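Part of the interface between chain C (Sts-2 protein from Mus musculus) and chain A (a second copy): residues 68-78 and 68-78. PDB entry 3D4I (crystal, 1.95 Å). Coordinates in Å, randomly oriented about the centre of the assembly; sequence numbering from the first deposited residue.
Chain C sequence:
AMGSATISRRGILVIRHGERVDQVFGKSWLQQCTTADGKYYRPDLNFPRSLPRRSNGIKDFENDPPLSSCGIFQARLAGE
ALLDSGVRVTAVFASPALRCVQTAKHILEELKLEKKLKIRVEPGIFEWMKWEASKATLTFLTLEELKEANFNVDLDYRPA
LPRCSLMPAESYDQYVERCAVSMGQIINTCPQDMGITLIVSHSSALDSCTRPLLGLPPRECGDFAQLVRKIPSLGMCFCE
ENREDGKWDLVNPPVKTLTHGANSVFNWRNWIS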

# COMPACT_ATOMS: atom_id res chain seq x y z
N SER C 68 8.00 -4.36 -4.55
CA SER C 68 8.15 -3.29 -3.59
C SER C 68 7.16 -3.55 -2.46
O SER C 68 6.30 -4.44 -2.57
CB SER C 68 7.82 -1.98 -4.28
OG SER C 68 6.44 -1.98 -4.60
N SER C 69 7.26 -2.80 -1.36
CA SER C 69 6.26 -2.89 -0.30
C SER C 69 4.82 -2.66 -0.79
O SER C 69 3.89 -3.35 -0.37
CB SER C 69 6.59 -1.89 0.82
OG SER C 69 7.83 -2.29 1.38
N CYS C 70 4.65 -1.67 -1.66
CA CYS C 70 3.36 -1.38 -2.27
C CYS C 70 2.89 -2.57 -3.14
O CYS C 70 1.72 -2.92 -3.10
CB CYS C 70 3.46 -0.10 -3.08
SG CYS C 70 1.93 0.45 -3.76
N GLY C 71 3.81 -3.20 -3.88
CA GLY C 71 3.45 -4.38 -4.68
C GLY C 71 2.95 -5.52 -3.79
O GLY C 71 2.06 -6.29 -4.16
N ILE C 72 3.56 -5.64 -2.60
CA ILE C 72 3.12 -6.67 -1.64
C ILE C 72 1.72 -6.33 -1.13
O ILE C 72 0.86 -7.20 -1.03
CB ILE C 72 4.12 -6.84 -0.46
CG1 ILE C 72 5.44 -7.44 -0.96
CG2 ILE C 72 3.48 -7.72 0.67
CD1 ILE C 72 6.65 -7.10 -0.05
N PHE C 73 1.48 -5.05 -0.81
CA PHE C 73 0.15 -4.59 -0.42
C PHE C 73 -0.92 -4.92 -1.47
O PHE C 73 -1.98 -5.46 -1.11
CB PHE C 73 0.15 -3.08 -0.07
CG PHE C 73 -1.11 -2.34 -0.47
CD1 PHE C 73 -2.31 -2.52 0.22
CD2 PHE C 73 -1.08 -1.43 -1.54
CE1 PHE C 73 -3.47 -1.83 -0.15
CE2 PHE C 73 -2.25 -0.74 -1.93
CZ PHE C 73 -3.43 -0.96 -1.25
N GLN C 74 -0.64 -4.61 -2.73
CA GLN C 74 -1.57 -4.86 -3.84
C GLN C 74 -1.91 -6.35 -3.94
O GLN C 74 -3.09 -6.71 -4.08
CB GLN C 74 -0.94 -4.36 -5.15
CG GLN C 74 -0.75 -2.85 -5.22
CD GLN C 74 0.20 -2.44 -6.32
OE1 GLN C 74 0.99 -3.24 -6.78
NE2 GLN C 74 0.14 -1.17 -6.73
N ALA C 75 -0.89 -7.20 -3.89
CA ALA C 75 -1.09 -8.66 -3.96
C ALA C 75 -1.95 -9.15 -2.78
O ALA C 75 -2.94 -9.89 -2.96
CB ALA C 75 0.28 -9.36 -4.01
N ARG C 76 -1.61 -8.71 -1.56
CA ARG C 76 -2.40 -9.09 -0.40
C ARG C 76 -3.85 -8.59 -0.46
O ARG C 76 -4.77 -9.33 -0.10
CB ARG C 76 -1.75 -8.59 0.89
CG ARG C 76 -0.45 -9.26 1.21
CD ARG C 76 -0.02 -8.82 2.60
NE ARG C 76 1.29 -9.27 3.03
CZ ARG C 76 1.66 -10.52 3.32
NH1 ARG C 76 0.82 -11.56 3.18
NH2 ARG C 76 2.91 -10.74 3.75
N LEU C 77 -4.04 -7.34 -0.89
CA LEU C 77 -5.39 -6.76 -1.09
C LEU C 77 -6.23 -7.58 -2.07
O LEU C 77 -7.42 -7.84 -1.82
CB LEU C 77 -5.30 -5.30 -1.57
CG LEU C 77 -6.59 -4.46 -1.52
CD1 LEU C 77 -7.07 -4.27 -0.06
CD2 LEU C 77 -6.37 -3.10 -2.17
N ALA C 78 -5.62 -8.00 -3.18
CA ALA C 78 -6.30 -8.88 -4.13
C ALA C 78 -6.67 -10.25 -3.54
O ALA C 78 -7.78 -10.74 -3.80
CB ALA C 78 -5.47 -9.04 -5.42
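Chain A, residues 68-78: SSCGIFQARLA

Chain A repeats the backbone conformation of chain C. In both copies residue 68 stands just before a helix that begins at residue 69 and runs through residue 78 and beyond, with phi and psi close to -60° and -45° along its length. Each helix is held by the usual bonds from an amide to the carbonyl four residues earlier; in chain A the first of these joins I72(A) N to S68(A) O at 3.0 Å. The two helices run in largely opposing directions, their N-to-C vectors 128° apart, and their axes approach to 10.6 Å. The contact is a short patch centred on F73(C) and F73(A). There the backbones are nearest, with F73(C) CA and F73(A) CA 6.6 Å apart; toward the ends S69(C) CA lies 8.2 Å from L77(A) CA, and L77(C) CA lies 8.0 Å from S69(A) CA. This reciprocal register, 69 against 77 and 73 against itself, is that of a nearly twofold arrangement.

The start of each helix is stabilised within its own chain. S68(A), with chi1 in the p well, turns its hydroxyl to accept from the amide of G71(A), N to OG 2.9 Å, and S68(C) OG accepts from G71(C) N at 3.0 Å. Serine suits this N-cap position because its short side chain can satisfy an amide that has no carbonyl one turn earlier in the helix.

Across the interface the residues pointing toward the partner are 69, 73 and 77, spaced one helical turn apart so that they share a face. F73(C) and F73(A) bury the largest area on their own sides. The chi1 angle, 145° in chain C and 141° in chain A, lies between the standard wells, and the ring reaches over the partner helix. The two rings are nearly parallel, with planes at 11° and centroids 4.7 Å apart, but they are slid apart and barely overlap. Instead, each ring offers a face to the other residue's CB: F73(C) CB is 3.7 Å from the centroid of the F73(A) ring, and F73(A) CB is 3.9 Å from that of F73(C). A flat, apolar ring is well suited to such close packing, with F73(C) CB and F73(A) CD1 only 3.4 Å apart.

The far end of each ring rests on the first turn of the opposite helix. F73(A) CZ lies 3.5 Å from C70(C) CA, and F73(A) CE1 lies 3.5 Å from S69(C) O; the reciprocal contacts, F73(C) CZ to C70(A) CA and F73(C) CE1 to S69(A) O, are also 3.5 Å. Serine and cysteine are small, and here the ring lies against their backbone atoms. Leucine fills the flanks with apolar bulk, L77(A) CD2 lying 3.9 Å from S69(C) CB and L77(C) CD1 3.8 Å from S69(A) CB. No hydrogen bond crosses between the stretches, so their contact rests on packing.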

# COMPACT_ATOMS: atom_id res chain seq x y z
N SER A 68 -8.22 5.20 2.55
CA SER A 68 -8.34 4.14 1.52
C SER A 68 -7.59 2.91 1.98
O SER A 68 -6.84 2.97 2.97
CB SER A 68 -7.73 4.64 0.22
OG SER A 68 -6.32 4.85 0.40
N SER A 69 -7.77 1.80 1.26
CA SER A 69 -6.97 0.60 1.53
C SER A 69 -5.46 0.90 1.46
O SER A 69 -4.67 0.40 2.27
CB SER A 69 -7.33 -0.48 0.51
OG SER A 69 -8.72 -0.82 0.67
N CYS A 70 -5.07 1.73 0.50
CA CYS A 70 -3.65 2.11 0.35
C CYS A 70 -3.20 2.99 1.55
O CYS A 70 -2.10 2.81 2.06
CB CYS A 70 -3.45 2.86 -0.96
SG CYS A 70 -1.73 3.27 -1.32
N GLY A 71 -4.06 3.90 2.02
CA GLY A 71 -3.73 4.70 3.23
C GLY A 71 -3.49 3.82 4.46
O GLY A 71 -2.60 4.09 5.27
N ILE A 72 -4.32 2.79 4.61
CA ILE A 72 -4.14 1.81 5.70
C ILE A 72 -2.80 1.11 5.57
O ILE A 72 -2.10 0.94 6.56
CB ILE A 72 -5.30 0.76 5.72
CG1 ILE A 72 -6.64 1.44 6.05
CG2 ILE A 72 -4.99 -0.37 6.72
CD1 ILE A 72 -7.90 0.57 5.68
N PHE A 73 -2.47 0.65 4.35
CA PHE A 73 -1.15 0.07 4.08
C PHE A 73 -0.01 1.04 4.45
O PHE A 73 0.95 0.62 5.10
CB PHE A 73 -1.05 -0.42 2.61
CG PHE A 73 0.30 -0.16 1.95
CD1 PHE A 73 1.41 -0.97 2.25
CD2 PHE A 73 0.45 0.89 1.05
CE1 PHE A 73 2.65 -0.73 1.64
CE2 PHE A 73 1.71 1.14 0.42
CZ PHE A 73 2.80 0.33 0.74
N GLN A 74 -0.12 2.32 4.04
CA GLN A 74 0.93 3.29 4.34
C GLN A 74 1.12 3.45 5.86
O GLN A 74 2.24 3.46 6.34
CB GLN A 74 0.65 4.64 3.69
CG GLN A 74 0.53 4.56 2.15
CD GLN A 74 -0.13 5.79 1.57
OE1 GLN A 74 -0.91 6.45 2.25
NE2 GLN A 74 0.20 6.10 0.34
N ALA A 75 0.01 3.55 6.59
CA ALA A 75 0.04 3.74 8.04
C ALA A 75 0.66 2.55 8.74
O ALA A 75 1.54 2.71 9.61
CB ALA A 75 -1.41 4.00 8.57
N ARG A 76 0.26 1.35 8.33
CA ARG A 76 0.82 0.12 8.89
C ARG A 76 2.32 -0.04 8.58
O ARG A 76 3.10 -0.50 9.44
CB ARG A 76 0.02 -1.11 8.44
CG ARG A 76 -1.45 -1.20 8.98
CD ARG A 76 -2.11 -2.55 8.57
NE ARG A 76 -3.41 -2.80 9.24
CZ ARG A 76 -4.45 -3.46 8.72
NH1 ARG A 76 -4.41 -3.95 7.48
NH2 ARG A 76 -5.54 -3.64 9.45
N LEU A 77 2.72 0.31 7.36
CA LEU A 77 4.13 0.23 6.96
C LEU A 77 5.01 1.15 7.80
O LEU A 77 6.09 0.76 8.27
CB LEU A 77 4.29 0.55 5.46
CG LEU A 77 5.60 0.14 4.78
CD1 LEU A 77 5.66 -1.40 4.63
CD2 LEU A 77 5.70 0.82 3.44
N ALA A 78 4.56 2.38 7.97
CA ALA A 78 5.20 3.33 8.91
C ALA A 78 5.28 2.82 10.36
O ALA A 78 6.33 2.94 11.00
CB ALA A 78 4.46 4.68 8.87